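Local coordinates for rhizavidin (Rhizobium etli, PDB 3EW1), which binds biotin with high affinity, as a dimeric member of the avidin family, at residues I66-G71 with T83-Y88; C79-G84 with W102-E107. All coordinates share one frame; numbering follows the deposited sequence. Where two conformers were deposited one is given.

How the contacts relate
Contacts 1 and 2 are neighbouring strand pairings in one antiparallel sheet that closes into the eight-stranded barrel of the avidin family. Along the chain come 66-71, then 79-84 running into 83-88, then 102-107. Strand 78-92 is therefore the middle partner, paired with strand 65-71 in contact 1 and with strand 95-108 in contact 2. Thr83 and Gly84 belong to both contacts, whose centres lie about 11 Å apart. The two also meet through side chains, Trp85 CD1 of contact 1 lying 3.7 Å from Trp102 CB of contact 2. Contact 1 is the more buried; both border the biotin site and touch the second subunit of the dimer.

Contact 1 (I66-G71 with T83-Y88); sequences IAFSVG and TGWTGY
The indole of Trp85 is held between two side chains: Phe68 covers one face, with CE2 3.3 Å from Trp85 CD2, and the methyl CG2 of Thr83, from the same strand as the indole, covers the other. Backbone atoms Phe68 O and Val70 N lie at its edge, in its plane. The planes of the Phe68 ring and the five-membered ring lie only 15° from parallel, yet the rings are displaced until little of one covers the other. What sits over the Phe68 face instead is Trp85 CB, a CH-pi contact 3.8 Å from the Phe68 centroid. With Phe68 CG placed between its backbone N and carbonyl carbon (chi1 58°), the ring leans across to the partner strand. Val70 CG2 reaches Trp85 CZ3 at 3.5 Å, obliquely.

Six backbone hydrogen bonds, in the pairs Ile66-Gly87, Phe68-Trp85 and Val70-Thr83, join the antiparallel strands; Trp85 N to Phe68 O measures 2.8 Å. Ala67, Ser69 and Thr86 project from the opposite side of the sheet, toward the second subunit, where Ser69 OG hydrogen-bonds Ser69 OG of that subunit. Trp85 NE1 bonds Asp119 OD2, and its ring meets Tyr41; both partners are biotin-binding residues. An alanine in place of Trp85 would probably open a gap beside Phe68 and Val70 and leave Asp119 without this N-H partner. Packing by Phe68 and Val70, with Thr83 behind, probably helps set the tilt of the indole, while its one polar atom is spent on Asp119, consistent with second-shell positioning of that carboxylate.

Contact 2 (C79-G84 with W102-E107); sequences CNSATG and WNLAYE
Thr83 lies against Leu104 and Trp102 on the neighbouring strand. Its OG1 is 3.4 Å from Leu104 CD1, a plain packing contact, since that hydroxyl is hydrogen-bonded to Trp72 NE1; its CG2 branch crosses Trp102 CB at 4.0 Å. Leu104 CG is anti to its backbone N (chi1 166°), which carries CD1 across toward the threonine. On the same side of the sheet Ser81, a biotin-binding residue, sets CB against the carbonyl Ala105 O and beside Tyr106 CB, though its side chain was modelled in two conformers and the bonding of its hydroxyl is doubtful.

Gly84, without a side chain, contributes backbone alone: its N bonds Asn103 O at 3.0 Å and its O accepts Asn103 N, while Trp102 CA also approaches the Gly84 carbonyl. Ala82 and Ala105 form the next reciprocal pair of the antiparallel beta hairpin made by strands 78-92 and 95-108, two adjacent staves of the avidin barrel. The indole of Trp102 leads away from strand 78-92, its NE1 making a weak hydrogen bond to Asp119 OD1.

Toward Cys79, which is disulfide-bonded to Cys50, waters replace direct bonds. One donates to Asn80 O (2.7 Å) and accepts from Glu107 N. A second accepts from Asn80 ND2 and donates to Glu107 OE1 at 2.9 Å, joining two side chains that run out together, the amide turned only 20° from the carboxylate plane.

Contact 1 (I66-G71 with T83-Y88)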
loop_
_atom_site.group_PDB
_atom_site.type_symbol
_atom_site.label_atom_id
_atom_site.label_comp_id
_atom_site.label_asym_id
_atom_site.label_seq_id
_atom_site.Cartn_x
_atom_site.Cartn_y
_atom_site.Cartn_z
ATOM N N ILE B 66 1.213 -4.153 8.789
ATOM C CA ILE B 66 0.331 -3.431 7.892
ATOM C C ILE B 66 1.154 -2.652 6.912
ATOM O O ILE B 66 2.222 -2.119 7.209
ATOM C CB ILE B 66 -0.632 -2.461 8.678
ATOM C CG1 ILE B 66 -1.641 -1.801 7.719
ATOM C CG2 ILE B 66 0.150 -1.432 9.504
ATOM C CD1 ILE B 66 -2.749 -0.978 8.422
ATOM N N ALA B 67 0.626 -2.580 5.699
ATOM C CA ALA B 67 1.209 -1.692 4.670
ATOM C C ALA B 67 0.055 -0.970 4.002
ATOM O O ALA B 67 -0.967 -1.587 3.665
ATOM C CB ALA B 67 2.060 -2.481 3.671
ATOM N N PHE B 68 0.200 0.339 3.774
ATOM C CA PHE B 68 -0.877 1.072 3.140
ATOM C C PHE B 68 -0.313 2.175 2.257
ATOM O O PHE B 68 0.860 2.569 2.374
ATOM C CB PHE B 68 -1.919 1.575 4.159
ATOM C CG PHE B 68 -1.377 2.470 5.241
ATOM C CD1 PHE B 68 -0.852 1.925 6.419
ATOM C CD2 PHE B 68 -1.406 3.846 5.101
ATOM C CE1 PHE B 68 -0.378 2.751 7.439
ATOM C CE2 PHE B 68 -0.948 4.694 6.134
ATOM C CZ PHE B 68 -0.419 4.132 7.281
ATOM N N SER B 69 -1.169 2.700 1.394
ATOM C CA SER B 69 -0.727 3.523 0.226
ATOM C C SER B 69 -1.699 4.666 -0.052
ATOM O O SER B 69 -2.925 4.470 0.048
ATOM C CB SER B 69 -0.695 2.637 -1.027
ATOM O OG SER B 69 0.203 1.543 -0.911
ATOM N N VAL B 70 -1.163 5.840 -0.426
ATOM C CA VAL B 70 -1.985 7.007 -0.749
ATOM C C VAL B 70 -1.367 7.636 -1.991
ATOM O O VAL B 70 -0.165 7.858 -2.033
ATOM C CB VAL B 70 -2.019 8.038 0.439
ATOM C CG1 VAL B 70 -2.678 9.334 0.054
ATOM C CG2 VAL B 70 -2.726 7.434 1.694
ATOM N N GLY B 71 -2.188 7.852 -3.030
ATOM C CA GLY B 71 -1.806 8.706 -4.175
ATOM C C GLY B 71 -2.312 10.122 -3.893
ATOM O O GLY B 71 -3.405 10.294 -3.324
ATOM N N THR B 83 2.650 8.001 -1.525
ATOM C CA THR B 83 3.351 7.594 -0.312
ATOM C C THR B 83 2.927 6.191 0.051
ATOM O O THR B 83 1.743 5.805 -0.080
ATOM C CB THR B 83 2.975 8.538 0.803
ATOM O OG1 THR B 83 3.387 9.869 0.515
ATOM C CG2 THR B 83 3.650 8.146 2.087
ATOM N N GLY B 84 3.904 5.432 0.536
ATOM C CA GLY B 84 3.666 4.079 0.966
ATOM C C GLY B 84 4.159 4.007 2.393
ATOM O O GLY B 84 5.302 4.375 2.644
ATOM N N TRP B 85 3.337 3.489 3.302
ATOM C CA TRP B 85 3.747 3.245 4.682
ATOM C C TRP B 85 3.786 1.756 4.940
ATOM O O TRP B 85 2.927 0.989 4.467
ATOM C CB TRP B 85 2.760 3.851 5.670
ATOM C CG TRP B 85 2.567 5.344 5.726
ATOM C CD1 TRP B 85 3.005 6.181 6.735
ATOM C CD2 TRP B 85 1.777 6.152 4.859
ATOM N NE1 TRP B 85 2.549 7.458 6.523
ATOM C CE2 TRP B 85 1.830 7.478 5.354
ATOM C CE3 TRP B 85 1.052 5.886 3.687
ATOM C CZ2 TRP B 85 1.163 8.539 4.747
ATOM C CZ3 TRP B 85 0.411 6.952 3.069
ATOM C CH2 TRP B 85 0.454 8.259 3.607
ATOM N N THR B 86 4.755 1.342 5.746
ATOM C CA THR B 86 4.857 -0.063 6.158
ATOM C C THR B 86 5.203 -0.051 7.642
ATOM O O THR B 86 6.028 0.750 8.041
ATOM C CB THR B 86 5.965 -0.776 5.317
ATOM O OG1 THR B 86 5.835 -0.425 3.924
ATOM C CG2 THR B 86 5.866 -2.281 5.474
ATOM N N GLY B 87 4.591 -0.927 8.448
ATOM C CA GLY B 87 4.920 -0.983 9.878
ATOM C C GLY B 87 4.032 -1.981 10.578
ATOM O O GLY B 87 3.618 -3.001 10.010
ATOM N N TYR B 88 3.791 -1.715 11.857
ATOM C CA TYR B 88 3.079 -2.674 12.698
ATOM C C TYR B 88 2.324 -1.970 13.814
ATOM O O TYR B 88 2.649 -0.847 14.163
ATOM C CB TYR B 88 4.095 -3.646 13.306
ATOM C CG TYR B 88 5.244 -2.941 14.042
ATOM C CD1 TYR B 88 6.413 -2.548 13.370
ATOM C CD2 TYR B 88 5.142 -2.628 15.415
ATOM C CE1 TYR B 88 7.449 -1.874 14.060
ATOM C CE2 TYR B 88 6.154 -1.967 16.093
ATOM C CZ TYR B 88 7.300 -1.609 15.428
ATOM O OH TYR B 88 8.294 -0.977 16.125
#

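Contact 2 (C79-G84 with W102-E107)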
loop_
_atom_site.group_PDB
_atom_site.type_symbol
_atom_site.label_atom_id
_atom_site.label_comp_id
_atom_site.label_asym_id
_atom_site.label_seq_id
_atom_site.Cartn_x
_atom_site.Cartn_y
_atom_site.Cartn_z
ATOM N N CYS B 79 -1.003 16.710 -5.966
ATOM C CA CYS B 79 0.397 16.965 -5.617
ATOM C C CYS B 79 1.347 16.034 -6.369
ATOM O O CYS B 79 2.550 16.018 -6.101
ATOM C CB CYS B 79 0.628 16.870 -4.099
ATOM S SG CYS B 79 -0.148 18.282 -3.235
ATOM N N ASN B 80 0.807 15.287 -7.336
ATOM C CA ASN B 80 1.643 14.491 -8.259
ATOM C C ASN B 80 2.708 13.669 -7.530
ATOM O O ASN B 80 3.899 13.812 -7.782
ATOM C CB ASN B 80 2.314 15.414 -9.317
ATOM C CG ASN B 80 2.919 14.626 -10.468
ATOM O OD1 ASN B 80 2.378 13.593 -10.886
ATOM N ND2 ASN B 80 4.035 15.116 -10.994
ATOM N N SER B 81 2.267 12.813 -6.623
ATOM C CA SER B 81 3.185 12.003 -5.843
ATOM C C SER B 81 2.408 10.871 -5.165
ATOM O O SER B 81 1.184 10.835 -5.240
ATOM C CB SER B 81 3.888 12.852 -4.778
ATOM O OG SER B 81 2.994 13.762 -4.196
ATOM N N ALA B 82 3.123 10.002 -4.441
ATOM C CA ALA B 82 2.489 8.837 -3.791
ATOM C C ALA B 82 3.302 8.482 -2.592
ATOM O O ALA B 82 4.510 8.589 -2.651
ATOM C CB ALA B 82 2.424 7.641 -4.730
ATOM N N THR B 83 2.650 8.001 -1.525
ATOM C CA THR B 83 3.351 7.594 -0.312
ATOM C C THR B 83 2.927 6.191 0.051
ATOM O O THR B 83 1.743 5.805 -0.080
ATOM C CB THR B 83 2.975 8.538 0.803
ATOM O OG1 THR B 83 3.387 9.869 0.515
ATOM C CG2 THR B 83 3.650 8.146 2.087
ATOM N N GLY B 84 3.904 5.432 0.536
ATOM C CA GLY B 84 3.666 4.079 0.966
ATOM C C GLY B 84 4.159 4.007 2.393
ATOM O O GLY B 84 5.302 4.375 2.644
ATOM N N TRP B 102 7.921 5.339 5.931
ATOM C CA TRP B 102 7.273 5.703 4.659
ATOM C C TRP B 102 8.291 6.130 3.643
ATOM O O TRP B 102 9.406 6.585 3.960
ATOM C CB TRP B 102 6.189 6.770 4.847
ATOM C CG TRP B 102 6.585 8.063 5.561
ATOM C CD1 TRP B 102 6.332 8.412 6.874
ATOM C CD2 TRP B 102 7.257 9.199 4.972
ATOM N NE1 TRP B 102 6.831 9.671 7.130
ATOM C CE2 TRP B 102 7.401 10.177 5.988
ATOM C CE3 TRP B 102 7.781 9.467 3.706
ATOM C CZ2 TRP B 102 8.037 11.402 5.770
ATOM C CZ3 TRP B 102 8.414 10.700 3.483
ATOM C CH2 TRP B 102 8.535 11.647 4.507
ATOM N N ASN B 103 7.876 5.932 2.386
ATOM C CA ASN B 103 8.528 6.478 1.212
ATOM C C ASN B 103 7.546 7.392 0.496
ATOM O O ASN B 103 6.370 7.100 0.434
ATOM C CB ASN B 103 8.984 5.352 0.281
ATOM C CG ASN B 103 10.194 4.601 0.836
ATOM O OD1 ASN B 103 11.187 5.232 1.264
ATOM N ND2 ASN B 103 10.162 3.272 0.768
ATOM N N LEU B 104 8.065 8.496 -0.030
ATOM C CA LEU B 104 7.282 9.439 -0.822
ATOM C C LEU B 104 7.991 9.551 -2.166
ATOM O O LEU B 104 9.162 9.956 -2.223
ATOM C CB LEU B 104 7.245 10.818 -0.122
ATOM C CG LEU B 104 6.775 12.082 -0.853
ATOM C CD1 LEU B 104 5.342 11.916 -1.324
ATOM C CD2 LEU B 104 6.917 13.322 0.049
ATOM N N ALA B 105 7.281 9.173 -3.225
ATOM C CA ALA B 105 7.783 9.325 -4.593
ATOM C C ALA B 105 7.180 10.589 -5.197
ATOM O O ALA B 105 5.971 10.787 -5.172
ATOM C CB ALA B 105 7.447 8.086 -5.460
ATOM N N TYR B 106 8.036 11.419 -5.764
ATOM C CA TYR B 106 7.591 12.727 -6.237
ATOM C C TYR B 106 8.482 13.240 -7.367
ATOM O O TYR B 106 9.517 12.644 -7.677
ATOM C CB TYR B 106 7.536 13.730 -5.047
ATOM C CG TYR B 106 8.892 14.080 -4.529
ATOM C CD1 TYR B 106 9.599 13.183 -3.723
ATOM C CD2 TYR B 106 9.501 15.300 -4.877
ATOM C CE1 TYR B 106 10.869 13.465 -3.266
ATOM C CE2 TYR B 106 10.779 15.603 -4.415
ATOM C CZ TYR B 106 11.455 14.682 -3.613
ATOM O OH TYR B 106 12.725 14.945 -3.146
ATOM N N GLU B 107 8.057 14.336 -7.974
ATOM C CA GLU B 107 8.835 14.965 -9.027
ATOM C C GLU B 107 9.705 16.034 -8.372
ATOM O O GLU B 107 9.204 17.051 -7.921
ATOM C CB GLU B 107 7.880 15.549 -10.069
ATOM C CG GLU B 107 8.504 15.855 -11.419
ATOM C CD GLU B 107 9.019 14.625 -12.151
ATOM O OE1 GLU B 107 8.275 13.620 -12.345
ATOM O OE2 GLU B 107 10.188 14.686 -12.565
HETATM O O HOH W 1 5.682 15.783 -7.351
HETATM O O HOH W 2 5.545 13.971 -13.142
#